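Local coordinates for protein phospholipase C-beta (PLC-beta) (PDB 3QR0) that is a multidomain phospholipase C of the beta class, combining PH, EF-hand-like, TIM-barrel and C2 domains in one chain that carries a bound calcium ion, at residues 180-184 with 185-189; 693-696 with 697-701; 154-157 with 158-162; 172-175 with 176-180. All blocks are in the same frame, centred on the assembly; numbering follows the deposited sequence.

Contact 1. Residues 180-184 with 185-189; sequences CLSKD and KDDRA
The N-terminus of helix 185-198 in the EF-hand-like domain is capped by Asp-184, whose carboxylate reaches over to the first turn and meets the backbone of Asp-186 and Asp-187. With CG anti to the backbone N (chi1 -175°), the Asp-184 side chain follows the chain forward, and a single oxygen does the capping. OD2 of Asp-184 takes the N-H of Asp-187 at 3.2 Å on its anti lone pair, in a fairly straight bond of 157°. The N-H of Asp-186 points less well at the same oxygen, and its 2.9 Å bond to Asp-184 OD2 is weak. This brings acids close together: Asp-184 OD2 lies 3.6 Å from Asp-187 OD1, a repulsion that the helix N-terminus would probably moderate.

On the backbone side, Asp-184 O accepts from Arg-188 N at 2.9 Å, beginning the helical bonding. The Arg-188 side chain then runs back along the connection, passing CG over Asp-184 O at 3.2 Å. Its NE ends in a weak bond of 3.2 Å to Ser-182 O, approached obliquely to the guanidinium plane. Ser-182 OG touches Asp-187 CB at 3.3 Å, but its hydrogen bond goes to Asp-664 O in the C2 domain. Gln-666 packs against Asp-184, Asp-186 and Asp-187, so the cap itself borders that domain. Together these contacts make a short interhelical connection after helix 174-181, closed by an Asp N-cap, the usual way of starting a new helix, here within an EF-hand-like domain.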
loop_
_atom_site.group_PDB
_atom_site.type_symbol
_atom_site.label_atom_id
_atom_site.label_comp_id
_atom_site.label_asym_id
_atom_site.label_seq_id
_atom_site.Cartn_x
_atom_site.Cartn_y
_atom_site.Cartn_z
ATOM N N CYS A 180 -20.686 16.603 -4.301
ATOM C CA CYS A 180 -19.936 15.356 -4.125
ATOM C C CYS A 180 -19.306 14.863 -5.433
ATOM O O CYS A 180 -18.351 14.086 -5.394
ATOM C CB CYS A 180 -20.829 14.258 -3.529
ATOM S SG CYS A 180 -21.304 14.513 -1.786
ATOM N N LEU A 181 -19.825 15.311 -6.579
ATOM C CA LEU A 181 -19.358 14.830 -7.886
ATOM C C LEU A 181 -18.488 15.820 -8.668
ATOM O O LEU A 181 -17.530 15.403 -9.319
ATOM C CB LEU A 181 -20.547 14.396 -8.757
ATOM C CG LEU A 181 -21.297 13.131 -8.324
ATOM C CD1 LEU A 181 -22.545 12.932 -9.170
ATOM C CD2 LEU A 181 -20.404 11.900 -8.402
ATOM N N SER A 182 -18.809 17.115 -8.629
ATOM C CA SER A 182 -18.079 18.079 -9.467
ATOM C C SER A 182 -18.175 19.537 -9.009
ATOM O O SER A 182 -19.170 19.955 -8.411
ATOM C CB SER A 182 -18.563 17.976 -10.919
ATOM O OG SER A 182 -17.702 18.675 -11.800
ATOM N N LYS A 183 -17.114 20.291 -9.302
ATOM C CA LYS A 183 -17.078 21.742 -9.116
ATOM C C LYS A 183 -17.231 22.475 -10.452
ATOM O O LYS A 183 -17.238 23.707 -10.485
ATOM C CB LYS A 183 -15.756 22.158 -8.462
ATOM C CG LYS A 183 -15.517 21.542 -7.091
ATOM C CD LYS A 183 -14.156 21.939 -6.519
ATOM C CE LYS A 183 -13.977 21.416 -5.100
ATOM N NZ LYS A 183 -12.642 21.767 -4.531
ATOM N N ASP A 184 -17.361 21.719 -11.543
ATOM C CA ASP A 184 -17.437 22.285 -12.891
ATOM C C ASP A 184 -18.886 22.549 -13.309
ATOM O O ASP A 184 -19.769 21.725 -13.068
ATOM C CB ASP A 184 -16.766 21.338 -13.887
ATOM C CG ASP A 184 -16.692 21.916 -15.284
ATOM O OD1 ASP A 184 -15.656 22.530 -15.615
ATOM O OD2 ASP A 184 -17.669 21.763 -16.045
ATOM N N LYS A 185 -19.111 23.694 -13.952
ATOM C CA LYS A 185 -20.458 24.127 -14.343
ATOM C C LYS A 185 -21.111 23.219 -15.391
ATOM O O LYS A 185 -22.303 22.916 -15.291
ATOM C CB LYS A 185 -20.439 25.583 -14.840
ATOM C CG LYS A 185 -19.643 25.822 -16.123
ATOM C CD LYS A 185 -19.476 27.306 -16.415
ATOM C CE LYS A 185 -18.601 27.528 -17.642
ATOM N NZ LYS A 185 -18.495 28.965 -18.007
ATOM N N ASP A 186 -20.334 22.786 -16.384
ATOM C CA ASP A 186 -20.851 21.908 -17.435
ATOM C C ASP A 186 -21.212 20.532 -16.879
ATOM O O ASP A 186 -22.233 19.954 -17.252
ATOM C CB ASP A 186 -19.838 21.755 -18.577
ATOM C CG ASP A 186 -19.611 23.050 -19.347
ATOM O OD1 ASP A 186 -20.480 23.949 -19.300
ATOM O OD2 ASP A 186 -18.558 23.164 -20.015
ATOM N N ASP A 187 -20.374 20.019 -15.984
ATOM C CA ASP A 187 -20.611 18.717 -15.359
ATOM C C ASP A 187 -21.804 18.754 -14.403
ATOM O O ASP A 187 -22.550 17.779 -14.292
ATOM C CB ASP A 187 -19.354 18.239 -14.630
ATOM C CG ASP A 187 -18.192 17.979 -15.576
ATOM O OD1 ASP A 187 -18.320 18.271 -16.788
ATOM O OD2 ASP A 187 -17.144 17.485 -15.107
ATOM N N ARG A 188 -21.979 19.882 -13.717
ATOM C CA ARG A 188 -23.144 20.091 -12.860
ATOM C C ARG A 188 -24.434 20.102 -13.678
ATOM O O ARG A 188 -25.474 19.636 -13.208
ATOM C CB ARG A 188 -23.001 21.392 -12.061
ATOM C CG ARG A 188 -22.066 21.263 -10.877
ATOM C CD ARG A 188 -21.681 22.610 -10.302
ATOM N NE ARG A 188 -21.162 22.459 -8.944
ATOM C CZ ARG A 188 -21.896 22.497 -7.829
ATOM N NH1 ARG A 188 -23.212 22.700 -7.872
ATOM N NH2 ARG A 188 -21.303 22.337 -6.654
ATOM N N ALA A 189 -24.356 20.625 -14.901
ATOM C CA ALA A 189 -25.482 20.594 -15.835
ATOM C C ALA A 189 -25.799 19.161 -16.266
ATOM O O ALA A 189 -26.970 18.793 -16.389
ATOM C CB ALA A 189 -25.190 21.466 -17.056
#

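Contact 2. Residues 693-696 with 697-701; sequences ENNG and MDPYY
Asn-695 holds CG opposite its backbone N (chi1 -169°), which swings the amide forward over the turn, while Asp-698 carries its CG between N and carbonyl carbon (chi1 61°), a setting that turns OD1 of the carboxylate back to the Asn-695 amide. OD1 of Asn-695 serves two backbone donors. Met-697 N is 3.0 Å from Asn-695 OD1, the bond that defines an Asx turn, and Asp-698 N joins it with a nearly straight bond of 2.9 Å to the same oxygen. Both donors come from one face of the amide; that of Asp-698 stands well above the carbonyl plane, that of Met-697 is less tilted.

The other end of the amide answers the carboxylate: Asn-695 ND2 gives a hydrogen lying in its own plane to Asp-698 OD1, at 3.0 Å. The oxygen is met on its anti side, somewhat out of the carboxylate plane, and the amide and carboxylate planes stand 71° apart. Beside this, the Pro-699 ring rests near the backbone, with CG 3.8 Å from Asn-695 O.

The loop, between strands 686-688 and 706-711 of the C2 domain, faces helix 185-198. Asp-698 OD2 forms a salt bridge with Arg-190 and also accepts from Glu-227 N, so both carboxylate oxygens have partners. With OD1 accepting twice and ND2 donating to a carboxylate, the bonds settle which end of the Asn-695 amide is oxygen and fix its rotation. The negative charge on Asp-698 probably strengthens the ND2 bond, and the cationic Arg-190 would help to hold that charge within this buried turn.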
loop_
_atom_site.group_PDB
_atom_site.type_symbol
_atom_site.label_atom_id
_atom_site.label_comp_id
_atom_site.label_asym_id
_atom_site.label_seq_id
_atom_site.Cartn_x
_atom_site.Cartn_y
_atom_site.Cartn_z
ATOM N N GLU A 693 -9.221 15.564 -23.903
ATOM C CA GLU A 693 -9.239 16.944 -23.433
ATOM C C GLU A 693 -10.545 17.289 -22.724
ATOM O O GLU A 693 -11.620 16.846 -23.137
ATOM C CB GLU A 693 -9.028 17.903 -24.613
ATOM C CG GLU A 693 -7.664 17.760 -25.280
ATOM C CD GLU A 693 -7.417 18.780 -26.379
ATOM O OE1 GLU A 693 -8.397 19.255 -27.002
ATOM O OE2 GLU A 693 -6.230 19.094 -26.633
ATOM N N ASN A 694 -10.430 18.085 -21.662
ATOM C CA ASN A 694 -11.573 18.698 -20.977
ATOM C C ASN A 694 -12.675 17.703 -20.616
ATOM O O ASN A 694 -13.854 17.926 -20.896
ATOM C CB ASN A 694 -12.139 19.853 -21.815
ATOM C CG ASN A 694 -11.093 20.923 -22.133
ATOM O OD1 ASN A 694 -11.032 21.424 -23.254
ATOM N ND2 ASN A 694 -10.275 21.272 -21.152
ATOM N N ASN A 695 -12.271 16.600 -19.998
ATOM C CA ASN A 695 -13.209 15.600 -19.499
ATOM C C ASN A 695 -12.593 14.881 -18.309
ATOM O O ASN A 695 -11.704 14.048 -18.470
ATOM C CB ASN A 695 -13.581 14.607 -20.607
ATOM C CG ASN A 695 -14.751 13.702 -20.226
ATOM O OD1 ASN A 695 -15.193 13.673 -19.073
ATOM N ND2 ASN A 695 -15.252 12.949 -21.204
ATOM N N GLY A 696 -13.056 15.231 -17.114
ATOM C CA GLY A 696 -12.627 14.574 -15.889
ATOM C C GLY A 696 -13.613 13.526 -15.405
ATOM O O GLY A 696 -13.351 12.855 -14.407
ATOM N N MET A 697 -14.737 13.380 -16.111
ATOM C CA MET A 697 -15.847 12.541 -15.651
ATOM C C MET A 697 -15.890 11.186 -16.359
ATOM O O MET A 697 -16.036 10.152 -15.707
ATOM C CB MET A 697 -17.179 13.283 -15.834
ATOM C CG MET A 697 -18.402 12.570 -15.263
ATOM S SD MET A 697 -19.871 13.635 -15.211
ATOM C CE MET A 697 -19.523 14.611 -13.747
ATOM N N ASP A 698 -15.771 11.187 -17.683
ATOM C CA ASP A 698 -15.829 9.940 -18.442
ATOM C C ASP A 698 -15.023 9.967 -19.747
ATOM O O ASP A 698 -15.572 9.727 -20.815
ATOM C CB ASP A 698 -17.295 9.539 -18.693
ATOM C CG ASP A 698 -18.079 10.572 -19.500
ATOM O OD1 ASP A 698 -17.547 11.658 -19.809
ATOM O OD2 ASP A 698 -19.249 10.286 -19.829
ATOM N N PRO A 699 -13.706 10.235 -19.657
ATOM C CA PRO A 699 -12.868 10.237 -20.860
ATOM C C PRO A 699 -12.833 8.863 -21.526
ATOM O O PRO A 699 -12.738 7.856 -20.831
ATOM C CB PRO A 699 -11.480 10.612 -20.325
ATOM C CG PRO A 699 -11.509 10.226 -18.876
ATOM C CD PRO A 699 -12.916 10.495 -18.437
ATOM N N TYR A 700 -12.913 8.830 -22.855
ATOM C CA TYR A 700 -12.931 7.570 -23.605
ATOM C C TYR A 700 -11.695 7.480 -24.497
ATOM O O TYR A 700 -11.665 8.036 -25.587
ATOM C CB TYR A 700 -14.234 7.472 -24.415
ATOM C CG TYR A 700 -14.427 6.206 -25.240
ATOM C CD1 TYR A 700 -14.057 4.957 -24.750
ATOM C CD2 TYR A 700 -15.022 6.260 -26.501
ATOM C CE1 TYR A 700 -14.247 3.798 -25.505
ATOM C CE2 TYR A 700 -15.219 5.106 -27.262
ATOM C CZ TYR A 700 -14.833 3.878 -26.750
ATOM O OH TYR A 700 -15.016 2.732 -27.485
ATOM N N TYR A 701 -10.666 6.782 -24.019
ATOM C CA TYR A 701 -9.373 6.737 -24.712
ATOM C C TYR A 701 -9.429 5.821 -25.927
ATOM O O TYR A 701 -8.921 6.170 -26.993
ATOM C CB TYR A 701 -8.248 6.279 -23.773
ATOM C CG TYR A 701 -8.181 7.053 -22.478
ATOM C CD1 TYR A 701 -7.586 8.318 -22.420
ATOM C CD2 TYR A 701 -8.727 6.533 -21.315
ATOM C CE1 TYR A 701 -7.534 9.031 -21.225
ATOM C CE2 TYR A 701 -8.679 7.237 -20.121
ATOM C CZ TYR A 701 -8.086 8.482 -20.080
ATOM O OH TYR A 701 -8.053 9.166 -18.885
#

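Contact 3. Residues 154-157 with 158-162; sequences EWEK and LYFRL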
loop_
_atom_site.group_PDB
_atom_site.type_symbol
_atom_site.label_atom_id
_atom_site.label_comp_id
_atom_site.label_asym_id
_atom_site.label_seq_id
_atom_site.Cartn_x
_atom_site.Cartn_y
_atom_site.Cartn_z
ATOM N N GLU A 154 -17.770 1.717 -4.670
ATOM C CA GLU A 154 -17.490 3.142 -4.486
ATOM C C GLU A 154 -18.719 3.997 -4.768
ATOM O O GLU A 154 -18.886 5.063 -4.174
ATOM C CB GLU A 154 -16.320 3.602 -5.358
ATOM C CG GLU A 154 -14.958 3.100 -4.886
ATOM C CD GLU A 154 -14.492 3.730 -3.566
ATOM O OE1 GLU A 154 -15.114 4.699 -3.074
ATOM O OE2 GLU A 154 -13.491 3.234 -3.011
ATOM N N TRP A 155 -19.567 3.528 -5.680
ATOM C CA TRP A 155 -20.826 4.194 -5.973
ATOM C C TRP A 155 -21.749 4.070 -4.759
ATOM O O TRP A 155 -22.433 5.027 -4.401
ATOM C CB TRP A 155 -21.469 3.583 -7.216
ATOM C CG TRP A 155 -22.522 4.436 -7.845
ATOM C CD1 TRP A 155 -23.835 4.112 -8.029
ATOM C CD2 TRP A 155 -22.352 5.750 -8.381
ATOM N NE1 TRP A 155 -24.495 5.146 -8.647
ATOM C CE2 TRP A 155 -23.609 6.166 -8.873
ATOM C CE3 TRP A 155 -21.262 6.621 -8.488
ATOM C CZ2 TRP A 155 -23.807 7.412 -9.467
ATOM C CZ3 TRP A 155 -21.456 7.860 -9.085
ATOM C CH2 TRP A 155 -22.724 8.242 -9.566
ATOM N N GLU A 156 -21.746 2.896 -4.131
ATOM C CA GLU A 156 -22.512 2.662 -2.908
ATOM C C GLU A 156 -21.999 3.511 -1.730
ATOM O O GLU A 156 -22.790 3.987 -0.920
ATOM C CB GLU A 156 -22.498 1.173 -2.543
ATOM C CG GLU A 156 -23.457 0.799 -1.421
ATOM C CD GLU A 156 -23.328 -0.654 -0.991
ATOM O OE1 GLU A 156 -22.191 -1.163 -0.893
ATOM O OE2 GLU A 156 -24.370 -1.284 -0.730
ATOM N N LYS A 157 -20.686 3.692 -1.638
ATOM C CA LYS A 157 -20.090 4.604 -0.651
ATOM C C LYS A 157 -20.636 6.028 -0.797
ATOM O O LYS A 157 -21.036 6.657 0.191
ATOM C CB LYS A 157 -18.567 4.614 -0.785
ATOM C CG LYS A 157 -17.861 5.622 0.106
ATOM C CD LYS A 157 -16.383 5.293 0.258
ATOM C CE LYS A 157 -15.635 6.419 0.960
ATOM N NZ LYS A 157 -14.216 6.052 1.246
ATOM N N LEU A 158 -20.657 6.524 -2.031
ATOM C CA LEU A 158 -21.251 7.822 -2.334
ATOM C C LEU A 158 -22.731 7.840 -1.951
ATOM O O LEU A 158 -23.221 8.832 -1.395
ATOM C CB LEU A 158 -21.087 8.155 -3.823
ATOM C CG LEU A 158 -21.716 9.452 -4.334
ATOM C CD1 LEU A 158 -21.156 10.656 -3.584
ATOM C CD2 LEU A 158 -21.497 9.598 -5.829
ATOM N N TYR A 159 -23.438 6.751 -2.254
ATOM C CA TYR A 159 -24.852 6.621 -1.894
ATOM C C TYR A 159 -25.047 6.758 -0.384
ATOM O O TYR A 159 -25.954 7.460 0.071
ATOM C CB TYR A 159 -25.430 5.281 -2.377
ATOM C CG TYR A 159 -26.855 5.037 -1.932
ATOM C CD1 TYR A 159 -27.921 5.571 -2.641
ATOM C CD2 TYR A 159 -27.134 4.286 -0.791
ATOM C CE1 TYR A 159 -29.237 5.363 -2.231
ATOM C CE2 TYR A 159 -28.449 4.067 -0.372
ATOM C CZ TYR A 159 -29.492 4.610 -1.099
ATOM O OH TYR A 159 -30.790 4.406 -0.701
ATOM N N PHE A 160 -24.202 6.084 0.390
ATOM C CA PHE A 160 -24.307 6.156 1.849
ATOM C C PHE A 160 -23.897 7.515 2.404
ATOM O O PHE A 160 -24.439 7.956 3.424
ATOM C CB PHE A 160 -23.536 5.022 2.520
ATOM C CG PHE A 160 -24.349 3.776 2.678
ATOM C CD1 PHE A 160 -24.389 2.821 1.669
ATOM C CD2 PHE A 160 -25.114 3.576 3.818
ATOM C CE1 PHE A 160 -25.154 1.671 1.803
ATOM C CE2 PHE A 160 -25.883 2.421 3.961
ATOM C CZ PHE A 160 -25.903 1.471 2.949
ATOM N N ARG A 161 -22.970 8.192 1.733
ATOM C CA ARG A 161 -22.657 9.563 2.096
ATOM C C ARG A 161 -23.903 10.436 1.930
ATOM O O ARG A 161 -24.272 11.190 2.836
ATOM C CB ARG A 161 -21.512 10.135 1.263
ATOM C CG ARG A 161 -20.985 11.418 1.868
ATOM C CD ARG A 161 -20.035 12.165 0.979
ATOM N NE ARG A 161 -19.992 13.580 1.350
ATOM C CZ ARG A 161 -19.032 14.435 1.005
ATOM N NH1 ARG A 161 -17.989 14.039 0.282
ATOM N NH2 ARG A 161 -19.114 15.698 1.401
ATOM N N LEU A 162 -24.554 10.313 0.778
ATOM C CA LEU A 162 -25.728 11.123 0.466
ATOM C C LEU A 162 -26.917 10.871 1.399
ATOM O O LEU A 162 -27.641 11.811 1.739
ATOM C CB LEU A 162 -26.150 10.914 -0.993
ATOM C CG LEU A 162 -25.178 11.499 -2.023
ATOM C CD1 LEU A 162 -25.570 11.076 -3.423
ATOM C CD2 LEU A 162 -25.119 13.026 -1.923
#
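Within helix 151-165 of the EF-hand-like domain, Trp-155 and Leu-158, and Glu-156 and Phe-160, form side-chain pairs three and four residues apart on neighbouring turns. The alpha-helical backbone between them is regular: Tyr-159 N donates to Trp-155 O at 2.9 Å, and the same i to i+4 bonding links Leu-158, Phe-160 and Arg-161 to Glu-154, Glu-156 and Lys-157.

Trp-155 and Leu-158 lie side by side and point the same way. The Leu-158 methyl CD2 comes obliquely to the six-membered part of the indole, 3.7 Å from Trp-155 CZ3. Because Trp-155 has CG anti to its own N (chi1 -162°), the end of the ring comes back to this methyl although CB points away from the 158-162 segment. The indole also packs against helix 215-225: it stacks on Phe-218, meets Tyr-222 edge-to-face, and gives its NE1 hydrogen to Phe-218 O, which ties its rotation to that helix.

On another side of the helix, Lys-157 forms a salt bridge with Asp-66, which links this EF-hand-like helix to the PH domain. The extended Glu-156 chain runs alongside Phe-160, its aliphatic part doing the touching: Glu-156 CG is 3.7 Å from Phe-160 CE1, and the carboxylate and ring planes lie 72° apart. Glu-156 OE1 is hydrogen-bonded to a glycerol molecule, probably from the crystallisation liquor. Closer still is the ring's contact with the backbone, where Glu-156 O sits at the ring edge, in plane, 3.3 Å from Phe-160 CD1.

Contact 4. Residues 172-175 with 176-180; sequences IPVK and AIQKC
Pro-173 and Ala-176 meet where strand 171-173 of the EF-hand-like domain passes directly into helix 174-181, with Pro-173 in the N-cap position. The proline's carbonyl oxygen opens the helix. Ala-176 N donates to Pro-173 O at 3.0 Å from high above the carbonyl plane, 65° out of it, and Ile-177 N adds a weak bond of 3.3 Å to the same Pro-173 O. The next step is straighter: Gln-178 N reaches Val-174 O at 3.0 Å, almost end-on to the carbonyl.

Apolar groups close round this start. The Pro-173 ring leans on the alanine methyl, CG to Ala-176 CB at 3.7 Å. Ile-172 and Ile-177 cross at about a right angle, Ile-172 CG2 touching Ile-177 CG1 at 3.9 Å; the helical isoleucine has CG1 anti to its carbonyl carbon (chi1 -57°), which turns that branch back toward the strand.

Farther out, backbone bonds of Ile-172 with Ile-208 pair this strand with strand 207-209, in the short two-stranded sheet of EF-hand folds. Val-174 and Ile-177 both rest on Leu-195 of helix 185-198, which covers this face of the first turn. The lysines are held by acids: Lys-175 by Glu-60, Lys-179 by Glu-166 and Asp-61, the first and last of these three linking the turn to the PH domain. Lys-179 has its CG between its backbone N and carbonyl carbon (chi1 78°); the chain runs on, extended, to its acids from a CG only 3.6 Å from Lys-175 O.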
loop_
_atom_site.group_PDB
_atom_site.type_symbol
_atom_site.label_atom_id
_atom_site.label_comp_id
_atom_site.label_asym_id
_atom_site.label_seq_id
_atom_site.Cartn_x
_atom_site.Cartn_y
_atom_site.Cartn_z
ATOM N N ILE A 172 -32.584 14.216 0.438
ATOM C CA ILE A 172 -31.249 14.376 -0.120
ATOM C C ILE A 172 -31.233 15.627 -0.996
ATOM O O ILE A 172 -31.866 15.648 -2.049
ATOM C CB ILE A 172 -30.838 13.154 -0.976
ATOM C CG1 ILE A 172 -30.765 11.882 -0.120
ATOM C CG2 ILE A 172 -29.486 13.400 -1.638
ATOM C CD1 ILE A 172 -32.114 11.294 0.265
ATOM N N PRO A 173 -30.518 16.680 -0.564
ATOM C CA PRO A 173 -30.495 17.891 -1.389
ATOM C C PRO A 173 -29.721 17.688 -2.696
ATOM O O PRO A 173 -28.677 17.030 -2.700
ATOM C CB PRO A 173 -29.821 18.937 -0.490
ATOM C CG PRO A 173 -29.128 18.187 0.575
ATOM C CD PRO A 173 -29.732 16.819 0.674
ATOM N N VAL A 174 -30.251 18.229 -3.793
ATOM C CA VAL A 174 -29.586 18.152 -5.097
ATOM C C VAL A 174 -28.221 18.830 -5.021
ATOM O O VAL A 174 -27.251 18.363 -5.614
ATOM C CB VAL A 174 -30.425 18.818 -6.214
ATOM C CG1 VAL A 174 -29.622 18.904 -7.515
ATOM C CG2 VAL A 174 -31.729 18.061 -6.432
ATOM N N LYS A 175 -28.168 19.937 -4.283
ATOM C CA LYS A 175 -26.923 20.636 -3.969
ATOM C C LYS A 175 -25.830 19.682 -3.456
ATOM O O LYS A 175 -24.659 19.817 -3.820
ATOM C CB LYS A 175 -27.216 21.722 -2.923
ATOM C CG LYS A 175 -26.041 22.587 -2.519
ATOM C CD LYS A 175 -26.522 23.783 -1.705
ATOM C CE LYS A 175 -25.371 24.620 -1.193
ATOM N NZ LYS A 175 -25.853 25.895 -0.584
ATOM N N ALA A 176 -26.222 18.727 -2.614
ATOM C CA ALA A 176 -25.282 17.767 -2.032
ATOM C C ALA A 176 -24.791 16.756 -3.070
ATOM O O ALA A 176 -23.634 16.344 -3.041
ATOM C CB ALA A 176 -25.919 17.048 -0.852
ATOM N N ILE A 177 -25.677 16.363 -3.985
ATOM C CA ILE A 177 -25.331 15.421 -5.048
ATOM C C ILE A 177 -24.292 16.038 -5.981
ATOM O O ILE A 177 -23.297 15.401 -6.315
ATOM C CB ILE A 177 -26.565 14.995 -5.883
ATOM C CG1 ILE A 177 -27.650 14.389 -4.984
ATOM C CG2 ILE A 177 -26.153 13.992 -6.952
ATOM C CD1 ILE A 177 -28.928 14.053 -5.709
ATOM N N GLN A 178 -24.522 17.286 -6.383
ATOM C CA GLN A 178 -23.596 17.986 -7.276
ATOM C C GLN A 178 -22.225 18.238 -6.640
ATOM O O GLN A 178 -21.198 18.005 -7.281
ATOM C CB GLN A 178 -24.206 19.301 -7.774
ATOM C CG GLN A 178 -25.219 19.102 -8.892
ATOM C CD GLN A 178 -25.986 20.364 -9.237
ATOM O OE1 GLN A 178 -26.073 21.297 -8.436
ATOM N NE2 GLN A 178 -26.556 20.395 -10.439
ATOM N N LYS A 179 -22.205 18.698 -5.389
ATOM C CA LYS A 179 -20.936 19.003 -4.711
ATOM C C LYS A 179 -20.061 17.761 -4.518
ATOM O O LYS A 179 -18.840 17.858 -4.561
ATOM C CB LYS A 179 -21.161 19.703 -3.363
ATOM C CG LYS A 179 -21.580 18.794 -2.220
ATOM C CD LYS A 179 -21.573 19.512 -0.885
ATOM C CE LYS A 179 -21.845 18.531 0.246
ATOM N NZ LYS A 179 -22.136 19.212 1.533
ATOM N N CYS A 180 -20.686 16.603 -4.301
ATOM C CA CYS A 180 -19.936 15.356 -4.125
ATOM C C CYS A 180 -19.306 14.863 -5.433
ATOM O O CYS A 180 -18.351 14.086 -5.394
ATOM C CB CYS A 180 -20.829 14.258 -3.529
ATOM S SG CYS A 180 -21.304 14.513 -1.786
#

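From the N terminus, contact 3 comes first, midway along helix 151-165; contact 4 follows where strand 171-173 becomes helix 174-181, and contact 1 begins on that helix's end, sharing Cys-180 with contact 4, before helix 185-198 starts. Contact 2 lies far later, in a C2 loop. Each is local, so none closes a long loop, and they neither nest nor cross. In space contacts 3, 4 and 1 meet round Cys-180, which packs on Leu-158, Arg-161 and Leu-162. Contact 2 touches contact 1 through Met-697 CE and Asp-187 CB, 3.7 Å apart, joining the C2 domain to the EF-hand-like helices, but stays clear of contacts 3 and 4.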